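Local coordinates for protein transcriptional regulator KdgR (Pseudomonas aeruginosa, PDB 5Y6I) that probably binds DNA as a transcription factor of the IclR family, through an N-terminal winged helix-turn-helix domain joined to a C-terminal domain with a GAF-like fold, at residues Leu26-Ser37 with His73-Leu81; Leu101-Cys112 with Gln126-Val137. All coordinates share one frame; numbering follows the deposited sequence.

In the fold
The two contacts lie in different domains, on opposite sides of the centre of the chain. Their centres are about 43 Å apart and their nearest atoms about 21 Å. Contact 1 comes first along the chain and closes before contact 2 opens. It joins helix 18-31 to strand 74-76 in the N-terminal helix-turn-helix region, beside the second subunit. Contact 2 joins helix 93-108 to the hairpin of strands 111-118 and 121-128 at one edge of the five-stranded sheet. The two share no strand or sheet. Helix 78-88, which starts in contact 1, is followed by helix 93-108, so consecutive helices link the probable DNA-binding part to the C-terminal domain.

Contact 1 of 2, residues Leu26-Ser37 with His73-Leu81; sequences LKALAELSPATS and HYSLGREAL
Leu76 of the short strand 74-76 reaches onto helix 18-31, one methyl on Ala30 and the other against Leu26 and Leu29. Its CB starts level with the helix rather than aimed at it. CG is anti to the carbonyl carbon (chi1 -62°), and the branch beyond it makes the contact. CD1 lies on the backbone and methyl of Ala30, 3.7 Å from Ala30 CA. CD2 meets Leu26 CD1 at 3.5 Å, the two side chains set roughly perpendicular. The same CD2 also touches Leu29 CD2, as Leu29 and Leu76 run alongside, pointing opposite ways. Leu29 extends the apolar layer. Its CD1 packs on Tyr74 CB at 3.7 Å, and its CD2 lies against the backbone of Ser75. Leu41 of helix 38-45 also packs on Leu29.

Beyond the helix the chain turns back and pairs with the strand. Thr36 and Tyr74 form one antiparallel, hydrogen-bonded pair. Thr36 N to Tyr74 O and Tyr74 N to Thr36 O are both 2.8 Å; the second bond is nearly straight, at 173°. Thr36 CG2 rests 3.5 Å from Tyr74 O. Next to this pair, Ala35 CB packs on His73 CB. On its other side strand 74-76 pairs with strand 65-67, and the Tyr74 side chain is covered by His53, Leu56 and Ile60 of helix 49-61. A two-stranded wing bridged to the segment after the first helix is the arrangement of a winged helix-turn-helix domain, as in the IclR family.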
loop_
_atom_site.group_PDB
_atom_site.type_symbol
_atom_site.label_atom_id
_atom_site.label_comp_id
_atom_site.label_asym_id
_atom_site.label_seq_id
_atom_site.Cartn_x
_atom_site.Cartn_y
_atom_site.Cartn_z
ATOM N N LEU A 26 8.298 -16.524 10.231
ATOM C CA LEU A 26 7.294 -15.479 10.108
ATOM C C LEU A 26 6.881 -15.307 8.657
ATOM O O LEU A 26 5.703 -15.082 8.352
ATOM C CB LEU A 26 7.836 -14.178 10.684
ATOM C CG LEU A 26 7.000 -12.902 10.641
ATOM C CD1 LEU A 26 5.746 -13.010 11.508
ATOM C CD2 LEU A 26 7.863 -11.724 11.091
ATOM N N LYS A 27 7.837 -15.453 7.746
ATOM C CA LYS A 27 7.537 -15.288 6.335
ATOM C C LYS A 27 6.627 -16.401 5.842
ATOM O O LYS A 27 5.773 -16.181 4.975
ATOM C CB LYS A 27 8.841 -15.249 5.528
ATOM C CG LYS A 27 8.650 -15.227 4.024
ATOM C CD LYS A 27 9.891 -15.687 3.274
ATOM C CE LYS A 27 11.008 -14.657 3.354
ATOM N NZ LYS A 27 12.131 -14.950 2.411
ATOM N N ALA A 28 6.790 -17.603 6.364
ATOM C CA ALA A 28 5.925 -18.680 5.902
ATOM C C ALA A 28 4.573 -18.693 6.596
ATOM O O ALA A 28 3.612 -19.230 6.039
ATOM C CB ALA A 28 6.593 -20.025 6.111
ATOM N N LEU A 29 4.490 -18.144 7.806
ATOM C CA LEU A 29 3.200 -17.967 8.453
ATOM C C LEU A 29 2.337 -17.004 7.641
ATOM O O LEU A 29 1.175 -17.301 7.343
ATOM C CB LEU A 29 3.416 -17.477 9.889
ATOM C CG LEU A 29 2.302 -17.407 10.934
ATOM C CD1 LEU A 29 1.905 -18.787 11.436
ATOM C CD2 LEU A 29 2.727 -16.531 12.112
ATOM N N ALA A 30 2.914 -15.870 7.223
ATOM C CA ALA A 30 2.198 -14.925 6.365
ATOM C C ALA A 30 1.750 -15.582 5.063
ATOM O O ALA A 30 0.643 -15.331 4.572
ATOM C CB ALA A 30 3.086 -13.721 6.068
ATOM N N GLU A 31 2.634 -16.375 4.492
ATOM C CA GLU A 31 2.351 -17.078 3.266
ATOM C C GLU A 31 1.229 -18.067 3.456
ATOM O O GLU A 31 0.541 -18.402 2.521
ATOM C CB GLU A 31 3.591 -17.820 2.791
ATOM C CG GLU A 31 4.431 -17.050 1.804
ATOM C CD GLU A 31 5.642 -17.817 1.340
ATOM O OE1 GLU A 31 6.756 -17.440 1.720
ATOM O OE2 GLU A 31 5.488 -18.786 0.575
ATOM N N LEU A 32 1.014 -18.520 4.678
ATOM C CA LEU A 32 -0.022 -19.495 4.919
ATOM C C LEU A 32 -1.342 -18.898 5.304
ATOM O O LEU A 32 -1.868 -19.141 6.357
ATOM C CB LEU A 32 0.428 -20.583 5.887
ATOM C CG LEU A 32 1.449 -21.569 5.304
ATOM C CD1 LEU A 32 1.975 -22.520 6.345
ATOM C CD2 LEU A 32 0.909 -22.363 4.140
ATOM N N SER A 33 -1.864 -18.110 4.393
ATOM C CA SER A 33 -3.153 -17.505 4.520
ATOM C C SER A 33 -3.323 -16.891 5.882
ATOM O O SER A 33 -2.452 -16.195 6.355
ATOM C CB SER A 33 -4.220 -18.556 4.238
ATOM O OG SER A 33 -5.378 -17.951 3.736
ATOM N N PRO A 34 -4.447 -17.177 6.507
ATOM C CA PRO A 34 -4.839 -16.607 7.778
ATOM C C PRO A 34 -4.585 -17.470 8.966
ATOM O O PRO A 34 -4.381 -16.953 10.044
ATOM C CB PRO A 34 -6.340 -16.506 7.574
ATOM C CG PRO A 34 -6.666 -17.638 6.680
ATOM C CD PRO A 34 -5.499 -17.806 5.772
ATOM N N ALA A 35 -4.591 -18.774 8.787
ATOM C CA ALA A 35 -4.389 -19.623 9.955
ATOM C C ALA A 35 -3.706 -20.905 9.506
ATOM O O ALA A 35 -4.007 -21.413 8.424
ATOM C CB ALA A 35 -5.723 -19.950 10.641
ATOM N N THR A 36 -2.801 -21.439 10.329
ATOM C CA THR A 36 -2.072 -22.629 9.914
ATOM C C THR A 36 -1.827 -23.560 11.101
ATOM O O THR A 36 -1.743 -23.128 12.255
ATOM C CB THR A 36 -0.743 -22.246 9.191
ATOM O OG1 THR A 36 -0.104 -23.434 8.700
ATOM C CG2 THR A 36 0.222 -21.468 10.086
ATOM N N SER A 37 -1.745 -24.856 10.806
ATOM C CA SER A 37 -1.316 -25.846 11.789
ATOM C C SER A 37 0.202 -26.017 11.738
ATOM O O SER A 37 0.868 -25.528 10.831
ATOM C CB SER A 37 -2.001 -27.193 11.554
ATOM O OG SER A 37 -1.304 -27.940 10.569
ATOM N N HIS A 73 -5.070 -22.729 15.841
ATOM C CA HIS A 73 -4.323 -22.407 14.640
ATOM C C HIS A 73 -3.398 -21.232 14.897
ATOM O O HIS A 73 -3.679 -20.368 15.735
ATOM C CB HIS A 73 -5.269 -22.083 13.485
ATOM C CG HIS A 73 -5.895 -23.291 12.860
ATOM N ND1 HIS A 73 -7.237 -23.356 12.552
ATOM C CD2 HIS A 73 -5.362 -24.474 12.475
ATOM C CE1 HIS A 73 -7.508 -24.531 12.012
ATOM N NE2 HIS A 73 -6.389 -25.230 11.958
ATOM N N TYR A 74 -2.282 -21.211 14.162
ATOM C CA TYR A 74 -1.288 -20.148 14.250
ATOM C C TYR A 74 -1.543 -19.106 13.179
ATOM O O TYR A 74 -1.857 -19.443 12.034
ATOM C CB TYR A 74 0.133 -20.702 14.088
ATOM C CG TYR A 74 0.537 -21.636 15.202
ATOM C CD1 TYR A 74 0.916 -21.141 16.455
ATOM C CD2 TYR A 74 0.519 -23.010 15.017
ATOM C CE1 TYR A 74 1.275 -22.006 17.489
ATOM C CE2 TYR A 74 0.873 -23.882 16.045
ATOM C CZ TYR A 74 1.246 -23.379 17.269
ATOM O OH TYR A 74 1.592 -24.268 18.261
ATOM N N SER A 75 -1.381 -17.841 13.550
ATOM C CA SER A 75 -1.558 -16.754 12.604
ATOM C C SER A 75 -0.646 -15.603 13.002
ATOM O O SER A 75 0.050 -15.651 14.018
ATOM C CB SER A 75 -3.019 -16.315 12.559
ATOM O OG SER A 75 -3.523 -16.188 13.880
ATOM N N LEU A 76 -0.673 -14.545 12.202
ATOM C CA LEU A 76 0.207 -13.422 12.461
ATOM C C LEU A 76 -0.315 -12.603 13.619
ATOM O O LEU A 76 -1.524 -12.401 13.763
ATOM C CB LEU A 76 0.348 -12.552 11.225
ATOM C CG LEU A 76 0.969 -13.295 10.051
ATOM C CD1 LEU A 76 0.574 -12.655 8.720
ATOM C CD2 LEU A 76 2.465 -13.316 10.226
ATOM N N GLY A 77 0.608 -12.142 14.459
ATOM C CA GLY A 77 0.253 -11.274 15.557
ATOM C C GLY A 77 0.160 -9.816 15.139
ATOM O O GLY A 77 0.418 -9.435 13.992
ATOM N N ARG A 78 -0.222 -8.984 16.112
ATOM C CA ARG A 78 -0.305 -7.548 15.881
ATOM C C ARG A 78 1.062 -6.936 15.602
ATOM O O ARG A 78 1.149 -5.936 14.879
ATOM C CB ARG A 78 -0.953 -6.853 17.072
ATOM C CG ARG A 78 -2.462 -6.816 17.040
ATOM C CD ARG A 78 -3.004 -6.213 15.760
ATOM N NE ARG A 78 -4.359 -6.693 15.516
ATOM C CZ ARG A 78 -4.641 -7.834 14.894
ATOM N NH1 ARG A 78 -5.905 -8.205 14.726
ATOM N NH2 ARG A 78 -3.663 -8.610 14.441
ATOM N N GLU A 79 2.135 -7.502 16.165
ATOM C CA GLU A 79 3.467 -7.039 15.783
ATOM C C GLU A 79 3.731 -7.270 14.303
ATOM O O GLU A 79 4.362 -6.442 13.638
ATOM C CB GLU A 79 4.536 -7.726 16.625
ATOM C CG GLU A 79 4.766 -7.039 17.943
ATOM C CD GLU A 79 4.816 -5.539 17.783
ATOM O OE1 GLU A 79 5.487 -5.048 16.841
ATOM O OE2 GLU A 79 4.168 -4.846 18.586
ATOM N N ALA A 80 3.255 -8.390 13.766
ATOM C CA ALA A 80 3.361 -8.611 12.332
ATOM C C ALA A 80 2.616 -7.527 11.567
ATOM O O ALA A 80 3.110 -7.013 10.556
ATOM C CB ALA A 80 2.820 -9.997 11.975
ATOM N N LEU A 81 1.428 -7.157 12.044
ATOM C CA LEU A 81 0.648 -6.137 11.361
ATOM C C LEU A 81 1.329 -4.774 11.428
ATOM O O LEU A 81 1.336 -4.030 10.444
ATOM C CB LEU A 81 -0.759 -6.070 11.972
ATOM C CG LEU A 81 -1.667 -4.916 11.538
ATOM C CD1 LEU A 81 -1.846 -4.912 10.036
ATOM C CD2 LEU A 81 -3.018 -4.978 12.250
#

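Contact 2 of 2, residues Leu101-Cys112 with Gln126-Val137; sequences LAELRDVLNETC and QVEQAVRAVTVV
Glu128 ends the outer strand of a beta hairpin, and its side chain packs on helix 93-108, which leads into the hairpin's first strand. This lies at one edge of the antiparallel sheet of the IclR C-terminal domain, which has a GAF-like fold. The tight part is here. Cys112 and Glu128 are an antiparallel, hydrogen-bonded pair, with Glu128 N to Cys112 O at 2.8 Å. Glu128 CG, anti to the carbonyl carbon (chi1 -77°), rests against both Leu101 CD2 and Ala102 CA, 3.6 Å from the latter; the bend at chi2 turns the carboxylate to Arg105. Glu128 OE1 forms a salt bridge with Arg105 NH1 at 2.6 Å; the guanidinium and carboxylate planes are 70° apart. Glu128 CB lies over one face of that guanidinium, toward its rim. Arg105 NH1 also bonds to Gln129 O, at 3.2 Å and almost in the guanidinium plane. This nitrogen ties strand end and loop to the helix.

The loop side is looser. Exposed Val131 meets Asn109 OD1 through CG2 at 4.0 Å, its backbone N nearer at 3.5 Å. As modelled, the Arg132 guanidinium stacks on the Asn109 amide, but Arg132 NH1 clashes with Asn109 O, so this is doubtful. Thr111 pins the loop at two points: its OG1 accepts a bond from Ala130 N at 3.0 Å and donates one to Val136 O at 3.2 Å, nearly along the C=O axis.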
loop_
_atom_site.group_PDB
_atom_site.type_symbol
_atom_site.label_atom_id
_atom_site.label_comp_id
_atom_site.label_asym_id
_atom_site.label_seq_id
_atom_site.Cartn_x
_atom_site.Cartn_y
_atom_site.Cartn_z
ATOM N N LEU A 101 15.630 2.051 -13.525
ATOM C CA LEU A 101 15.443 2.920 -14.680
ATOM C C LEU A 101 16.779 3.207 -15.351
ATOM O O LEU A 101 16.925 3.091 -16.577
ATOM C CB LEU A 101 14.770 4.229 -14.249
ATOM C CG LEU A 101 14.402 5.200 -15.387
ATOM C CD1 LEU A 101 13.184 4.730 -16.180
ATOM C CD2 LEU A 101 14.162 6.612 -14.893
ATOM N N ALA A 102 17.778 3.564 -14.547
ATOM C CA ALA A 102 19.085 3.893 -15.088
ATOM C C ALA A 102 19.766 2.660 -15.668
ATOM O O ALA A 102 20.485 2.747 -16.674
ATOM C CB ALA A 102 19.930 4.529 -13.992
ATOM N N GLU A 103 19.537 1.498 -15.057
ATOM C CA GLU A 103 20.078 0.266 -15.611
ATOM C C GLU A 103 19.412 -0.066 -16.937
ATOM O O GLU A 103 20.094 -0.430 -17.900
ATOM C CB GLU A 103 19.925 -0.870 -14.597
ATOM C CG GLU A 103 20.484 -0.466 -13.220
ATOM C CD GLU A 103 20.364 -1.534 -12.130
ATOM O OE1 GLU A 103 21.399 -1.859 -11.509
ATOM O OE2 GLU A 103 19.241 -2.028 -11.873
ATOM N N LEU A 104 18.088 0.093 -17.027
ATOM C CA LEU A 104 17.423 -0.203 -18.288
ATOM C C LEU A 104 17.904 0.743 -19.373
ATOM O O LEU A 104 18.078 0.344 -20.529
ATOM C CB LEU A 104 15.910 -0.099 -18.138
ATOM C CG LEU A 104 15.156 -0.507 -19.409
ATOM C CD1 LEU A 104 15.252 -2.008 -19.607
ATOM C CD2 LEU A 104 13.703 -0.073 -19.333
ATOM N N ARG A 105 18.137 2.005 -19.016
ATOM C CA ARG A 105 18.703 2.926 -19.989
ATOM C C ARG A 105 20.060 2.432 -20.475
ATOM O O ARG A 105 20.352 2.485 -21.671
ATOM C CB ARG A 105 18.807 4.325 -19.381
ATOM C CG ARG A 105 19.320 5.404 -20.333
ATOM C CD ARG A 105 20.812 5.559 -20.164
ATOM N NE ARG A 105 21.260 5.342 -18.778
ATOM C CZ ARG A 105 21.455 6.313 -17.884
ATOM N NH1 ARG A 105 21.222 7.578 -18.219
ATOM N NH2 ARG A 105 21.868 6.024 -16.647
ATOM N N ASP A 106 20.894 1.921 -19.569
ATOM C CA ASP A 106 22.261 1.587 -19.952
ATOM C C ASP A 106 22.334 0.339 -20.824
ATOM O O ASP A 106 23.297 0.180 -21.583
ATOM C CB ASP A 106 23.128 1.408 -18.708
ATOM C CG ASP A 106 23.290 2.690 -17.933
ATOM O OD1 ASP A 106 22.960 3.759 -18.492
ATOM O OD2 ASP A 106 23.732 2.633 -16.770
ATOM N N VAL A 107 21.347 -0.555 -20.740
ATOM C CA VAL A 107 21.381 -1.743 -21.589
ATOM C C VAL A 107 20.794 -1.467 -22.971
ATOM O O VAL A 107 21.261 -2.030 -23.962
ATOM C CB VAL A 107 20.660 -2.928 -20.925
ATOM C CG1 VAL A 107 21.528 -3.529 -19.835
ATOM C CG2 VAL A 107 19.347 -2.487 -20.375
ATOM N N LEU A 108 19.777 -0.619 -23.060
ATOM C CA LEU A 108 19.209 -0.253 -24.347
ATOM C C LEU A 108 19.920 0.917 -24.997
ATOM O O LEU A 108 19.828 1.072 -26.222
ATOM C CB LEU A 108 17.733 0.102 -24.187
ATOM C CG LEU A 108 16.913 -0.991 -23.504
ATOM C CD1 LEU A 108 15.492 -0.534 -23.279
ATOM C CD2 LEU A 108 16.935 -2.236 -24.382
ATOM N N ASN A 109 20.636 1.719 -24.212
ATOM C CA ASN A 109 21.047 3.060 -24.611
ATOM C C ASN A 109 19.901 3.774 -25.322
ATOM O O ASN A 109 20.049 4.310 -26.418
ATOM C CB ASN A 109 22.297 3.035 -25.481
ATOM C CG ASN A 109 23.003 4.388 -25.521
ATOM O OD1 ASN A 109 22.773 5.246 -24.661
ATOM N ND2 ASN A 109 23.863 4.582 -26.516
ATOM N N GLU A 110 18.729 3.737 -24.695
ATOM C CA GLU A 110 17.577 4.490 -25.154
ATOM C C GLU A 110 17.005 5.249 -23.969
ATOM O O GLU A 110 17.161 4.832 -22.817
ATOM C CB GLU A 110 16.508 3.575 -25.797
ATOM C CG GLU A 110 17.070 2.562 -26.792
ATOM C CD GLU A 110 16.852 2.999 -28.243
ATOM O OE1 GLU A 110 16.589 4.208 -28.442
ATOM O OE2 GLU A 110 16.975 2.161 -29.180
ATOM N N THR A 111 16.364 6.382 -24.246
ATOM C CA THR A 111 15.825 7.196 -23.163
ATOM C C THR A 111 14.634 6.488 -22.523
ATOM O O THR A 111 13.656 6.164 -23.204
ATOM C CB THR A 111 15.439 8.580 -23.687
ATOM O OG1 THR A 111 16.597 9.186 -24.265
ATOM C CG2 THR A 111 14.955 9.476 -22.554
ATOM N N CYS A 112 14.730 6.227 -21.217
ATOM C CA CYS A 112 13.642 5.653 -20.428
ATOM C C CYS A 112 13.148 6.694 -19.436
ATOM O O CYS A 112 13.937 7.509 -18.941
ATOM C CB CYS A 112 14.080 4.402 -19.659
ATOM S SG CYS A 112 14.990 3.202 -20.663
ATOM N N GLN A 126 10.625 11.723 -13.966
ATOM C CA GLN A 126 11.987 11.224 -13.836
ATOM C C GLN A 126 12.427 10.615 -15.168
ATOM O O GLN A 126 11.657 9.878 -15.791
ATOM C CB GLN A 126 12.035 10.213 -12.680
ATOM C CG GLN A 126 12.956 9.055 -12.807
ATOM C CD GLN A 126 13.095 8.291 -11.483
ATOM O OE1 GLN A 126 12.276 8.432 -10.578
ATOM N NE2 GLN A 126 14.138 7.487 -11.374
ATOM N N VAL A 127 13.659 10.929 -15.604
ATOM C CA VAL A 127 14.101 10.652 -16.974
ATOM C C VAL A 127 15.564 10.236 -16.998
ATOM O O VAL A 127 16.428 10.953 -16.483
ATOM C CB VAL A 127 13.925 11.882 -17.888
ATOM C CG1 VAL A 127 14.731 11.717 -19.182
ATOM C CG2 VAL A 127 12.497 12.108 -18.175
ATOM N N GLU A 128 15.854 9.124 -17.661
ATOM C CA GLU A 128 17.231 8.715 -17.925
ATOM C C GLU A 128 17.472 8.811 -19.425
ATOM O O GLU A 128 16.911 8.028 -20.199
ATOM C CB GLU A 128 17.501 7.298 -17.417
ATOM C CG GLU A 128 17.691 7.164 -15.908
ATOM C CD GLU A 128 18.863 7.955 -15.361
ATOM O OE1 GLU A 128 19.787 8.326 -16.121
ATOM O OE2 GLU A 128 18.874 8.197 -14.148
ATOM N N GLN A 129 18.306 9.757 -19.836
ATOM C CA GLN A 129 18.487 10.002 -21.258
ATOM C C GLN A 129 19.515 9.049 -21.855
ATOM O O GLN A 129 20.358 8.483 -21.160
ATOM C CB GLN A 129 18.905 11.448 -21.518
ATOM C CG GLN A 129 18.027 12.483 -20.832
ATOM C CD GLN A 129 18.339 13.885 -21.314
ATOM O OE1 GLN A 129 19.397 14.123 -21.905
ATOM N NE2 GLN A 129 17.427 14.821 -21.070
ATOM N N ALA A 130 19.401 8.846 -23.159
ATOM C CA ALA A 130 20.442 8.152 -23.899
ATOM C C ALA A 130 21.537 9.137 -24.254
ATOM O O ALA A 130 21.267 10.273 -24.657
ATOM C CB ALA A 130 19.883 7.521 -25.175
ATOM N N VAL A 131 22.782 8.710 -24.098
ATOM C CA VAL A 131 23.908 9.532 -24.507
ATOM C C VAL A 131 24.266 9.092 -25.918
ATOM O O VAL A 131 24.921 8.075 -26.124
ATOM C CB VAL A 131 25.086 9.422 -23.542
ATOM C CG1 VAL A 131 24.850 10.330 -22.346
ATOM C CG2 VAL A 131 25.257 7.983 -23.084
ATOM N N ARG A 132 23.770 9.831 -26.895
ATOM C CA ARG A 132 24.222 9.698 -28.264
ATOM C C ARG A 132 24.449 11.104 -28.791
ATOM O O ARG A 132 24.009 12.083 -28.179
ATOM C CB ARG A 132 23.209 8.932 -29.127
ATOM C CG ARG A 132 22.589 7.715 -28.435
ATOM C CD ARG A 132 21.487 7.087 -29.289
ATOM N NE ARG A 132 21.864 5.780 -29.833
ATOM C CZ ARG A 132 21.333 4.624 -29.442
ATOM N NH1 ARG A 132 20.402 4.617 -28.519
ATOM N NH2 ARG A 132 21.724 3.478 -29.977
ATOM N N ALA A 133 25.167 11.193 -29.918
ATOM C CA ALA A 133 25.470 12.478 -30.541
ATOM C C ALA A 133 24.288 13.433 -30.438
ATOM O O ALA A 133 24.423 14.576 -29.993
ATOM C CB ALA A 133 25.864 12.262 -32.004
ATOM N N VAL A 134 23.110 12.952 -30.803
ATOM C CA VAL A 134 21.876 13.706 -30.651
ATOM C C VAL A 134 20.788 12.707 -30.295
ATOM O O VAL A 134 20.756 11.609 -30.854
ATOM C CB VAL A 134 21.558 14.477 -31.945
ATOM C CG1 VAL A 134 20.134 14.931 -31.933
ATOM C CG2 VAL A 134 22.470 15.660 -32.086
ATOM N N THR A 135 19.935 13.038 -29.324
ATOM C CA THR A 135 18.872 12.103 -28.945
ATOM C C THR A 135 17.593 12.853 -28.617
ATOM O O THR A 135 17.621 14.001 -28.169
ATOM C CB THR A 135 19.217 11.235 -27.724
ATOM O OG1 THR A 135 18.989 11.980 -26.522
ATOM C CG2 THR A 135 20.682 10.785 -27.758
ATOM N N VAL A 136 16.478 12.178 -28.813
ATOM C CA VAL A 136 15.167 12.673 -28.411
ATOM C C VAL A 136 14.929 12.287 -26.964
ATOM O O VAL A 136 15.428 11.267 -26.469
ATOM C CB VAL A 136 14.045 12.100 -29.292
ATOM C CG1 VAL A 136 14.159 12.582 -30.719
ATOM C CG2 VAL A 136 14.057 10.606 -29.198
ATOM N N VAL A 137 14.112 13.095 -26.289
ATOM C CA VAL A 137 13.873 12.962 -24.861
ATOM C C VAL A 137 12.448 13.402 -24.552
ATOM O O VAL A 137 11.837 14.175 -25.286
ATOM C CB VAL A 137 14.899 13.789 -24.043
ATOM C CG1 VAL A 137 16.311 13.288 -24.281
ATOM C CG2 VAL A 137 14.838 15.275 -24.441
#